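Local coordinates for protein 3-dehydroquinate dehydratase (Aquifex aeolicus, PDB 2EGZ) that catalyses the cis-dehydration of 3-dehydroquinate to 3-dehydroshikimate through a Schiff-base intermediate, the third step of the chorismate pathway, at residues Leu120-Pro123 with Asn124-Arg128. Sequence-based numbering, arbitrary orientation.
Sequences LTPP and NWIIR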
ATOM      1  N   LEU B 120       6.753  -1.635  11.916  1.00 13.66           N
ATOM      2  CA  LEU B 120       6.946  -2.925  12.569  1.00 13.26           C
ATOM      3  C   LEU B 120       7.361  -4.026  11.607  1.00 13.36           C
ATOM      4  O   LEU B 120       7.397  -3.829  10.397  1.00 12.02           O
ATOM      5  CB  LEU B 120       5.631  -3.334  13.248  1.00 15.19           C
ATOM      6  CG  LEU B 120       4.396  -3.281  12.326  1.00 16.90           C
ATOM      7  CD1 LEU B 120       4.316  -4.536  11.463  1.00 17.32           C
ATOM      8  CD2 LEU B 120       3.124  -3.161  13.159  1.00 20.26           C
ATOM      9  N   THR B 121       7.670  -5.191  12.164  1.00 13.20           N
ATOM     10  CA  THR B 121       8.032  -6.354  11.367  1.00 11.72           C
ATOM     11  C   THR B 121       6.734  -7.149  11.275  1.00 12.82           C
ATOM     12  O   THR B 121       6.265  -7.712  12.267  1.00 12.70           O
ATOM     13  CB  THR B 121       9.117  -7.191  12.063  1.00 13.22           C
ATOM     14  OG1 THR B 121      10.287  -6.381  12.237  1.00 12.33           O
ATOM     15  CG2 THR B 121       9.469  -8.423  11.226  1.00 10.33           C
ATOM     16  N   PRO B 122       6.134  -7.203  10.079  1.00 14.07           N
ATOM     17  CA  PRO B 122       4.874  -7.926   9.883  1.00 13.94           C
ATOM     18  C   PRO B 122       4.925  -9.421  10.158  1.00 14.48           C
ATOM     19  O   PRO B 122       6.004 -10.020  10.222  1.00 14.85           O
ATOM     20  CB  PRO B 122       4.516  -7.598   8.434  1.00 14.58           C
ATOM     21  CG  PRO B 122       5.862  -7.466   7.779  1.00 16.84           C
ATOM     22  CD  PRO B 122       6.653  -6.680   8.800  1.00 14.98           C
ATOM     23  N   PRO B 123       3.747 -10.041  10.350  1.00 14.07           N
ATOM     24  CA  PRO B 123       3.617 -11.476  10.621  1.00 13.96           C
ATOM     25  C   PRO B 123       4.346 -12.299   9.570  1.00 13.08           C
ATOM     26  O   PRO B 123       4.559 -11.843   8.450  1.00 12.16           O
ATOM     27  CB  PRO B 123       2.107 -11.692  10.582  1.00 15.33           C
ATOM     28  CG  PRO B 123       1.593 -10.412  11.147  1.00 16.49           C
ATOM     29  CD  PRO B 123       2.429  -9.382  10.422  1.00 14.12           C
ATOM     30  N   ASN B 124       4.714 -13.522   9.931  1.00 14.24           N
ATOM     31  CA  ASN B 124       5.447 -14.382   9.015  1.00 14.79           C
ATOM     32  C   ASN B 124       4.820 -14.584   7.648  1.00 13.72           C
ATOM     33  O   ASN B 124       5.533 -14.559   6.650  1.00 13.15           O
ATOM     34  CB  ASN B 124       5.712 -15.742   9.662  1.00 14.44           C
ATOM     35  CG  ASN B 124       6.513 -15.624  10.941  1.00 15.73           C
ATOM     36  OD1 ASN B 124       7.198 -14.623  11.166  1.00 15.86           O
ATOM     37  ND2 ASN B 124       6.443 -16.648  11.781  1.00 16.35           N
ATOM     38  N   TRP B 125       3.501 -14.768   7.584  1.00 14.52           N
ATOM     39  CA  TRP B 125       2.870 -15.003   6.290  1.00 15.43           C
ATOM     40  C   TRP B 125       3.065 -13.839   5.325  1.00 15.14           C
ATOM     41  O   TRP B 125       3.134 -14.042   4.111  1.00 14.01           O
ATOM     42  CB  TRP B 125       1.374 -15.323   6.443  1.00 18.25           C
ATOM     43  CG  TRP B 125       0.516 -14.176   6.863  1.00 21.00           C
ATOM     44  CD1 TRP B 125       0.197 -13.812   8.138  1.00 21.81           C
ATOM     45  CD2 TRP B 125      -0.145 -13.243   5.999  1.00 24.16           C
ATOM     46  NE1 TRP B 125      -0.630 -12.711   8.122  1.00 23.58           N
ATOM     47  CE2 TRP B 125      -0.856 -12.343   6.823  1.00 24.49           C
ATOM     48  CE3 TRP B 125      -0.210 -13.085   4.608  1.00 25.09           C
ATOM     49  CZ2 TRP B 125      -1.621 -11.291   6.300  1.00 25.89           C
ATOM     50  CZ3 TRP B 125      -0.973 -12.038   4.086  1.00 27.32           C
ATOM     51  CH2 TRP B 125      -1.669 -11.157   4.935  1.00 25.50           C
ATOM     52  N   ILE B 126       3.157 -12.626   5.863  1.00 13.88           N
ATOM     53  CA  ILE B 126       3.377 -11.443   5.039  1.00 13.81           C
ATOM     54  C   ILE B 126       4.824 -11.439   4.546  1.00 14.09           C
ATOM     55  O   ILE B 126       5.090 -11.142   3.383  1.00 14.47           O
ATOM     56  CB  ILE B 126       3.089 -10.151   5.835  1.00 15.78           C
ATOM     57  CG1 ILE B 126       1.581 -10.034   6.077  1.00 15.46           C
ATOM     58  CG2 ILE B 126       3.609  -8.933   5.079  1.00 16.12           C
ATOM     59  CD1 ILE B 126       1.162  -8.786   6.834  1.00 18.86           C
ATOM     60  N   ILE B 127       5.758 -11.774   5.431  1.00 11.47           N
ATOM     61  CA  ILE B 127       7.164 -11.831   5.042  1.00 13.32           C
ATOM     62  C   ILE B 127       7.322 -12.816   3.884  1.00 12.56           C
ATOM     63  O   ILE B 127       7.949 -12.509   2.867  1.00 12.68           O
ATOM     64  CB  ILE B 127       8.052 -12.299   6.219  1.00 12.32           C
ATOM     65  CG1 ILE B 127       8.058 -11.228   7.309  1.00 12.72           C
ATOM     66  CG2 ILE B 127       9.471 -12.604   5.726  1.00 14.45           C
ATOM     67  CD1 ILE B 127       8.766 -11.629   8.583  1.00 11.08           C
ATOM     68  N   ARG B 128       6.736 -14.000   4.033  1.00 12.76           N
ATOM     69  CA  ARG B 128       6.829 -15.020   2.995  1.00 13.88           C
ATOM     70  C   ARG B 128       6.126 -14.627   1.700  1.00 14.33           C
ATOM     71  O   ARG B 128       6.612 -14.929   0.613  1.00 14.34           O
ATOM     72  CB  ARG B 128       6.270 -16.355   3.505  1.00 13.04           C
ATOM     73  CG  ARG B 128       7.124 -17.012   4.585  1.00 15.01           C
ATOM     74  CD  ARG B 128       6.631 -18.426   4.884  1.00 15.82           C
ATOM     75  NE  ARG B 128       5.328 -18.410   5.539  1.00 19.27           N
ATOM     76  CZ  ARG B 128       5.148 -18.502   6.852  1.00 17.36           C
ATOM     77  NH1 ARG B 128       6.188 -18.628   7.669  1.00 16.63           N
ATOM     78  NH2 ARG B 128       3.920 -18.456   7.348  1.00 18.47           N
TER
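I126 bends back over two successive proline rings. Its CG2 packs on P122, 3.7 Å from CB, the two side chains crossing at about a right angle, whereas CD1 lies near that same CB and also runs beside the ring of P123, within 3.9 Å of its CD. With CG1 beside the backbone N (chi1 -71°) and CG2 anti to it, the branched isoleucine can serve both rings. Trimmed to an alanine, the residue keeps neither CG2 nor CD1, which is likely to open a gap beside the P122 and P123 rings. CG1 of I126 also sits 3.3 Å above the indole plane of W125, and that ring's CD1 reaches CB of P123. The turn joins strand 110-117 to helix 124-136 in a beta-alpha unit of the TIM barrel, with P123 at the N-cap position. Proline suits this place, since its missing N-H costs nothing before the first turn. Its carbonyl O accepts the I127 N-H at 3.2 Å, in the carbonyl plane, and a weaker, more bent bond from I126 N. CD1 of I127 approaches P122 O, which R155 of helix 150-160 satisfies by a hydrogen bond; S35 of the second subunit packs on P123 and I126.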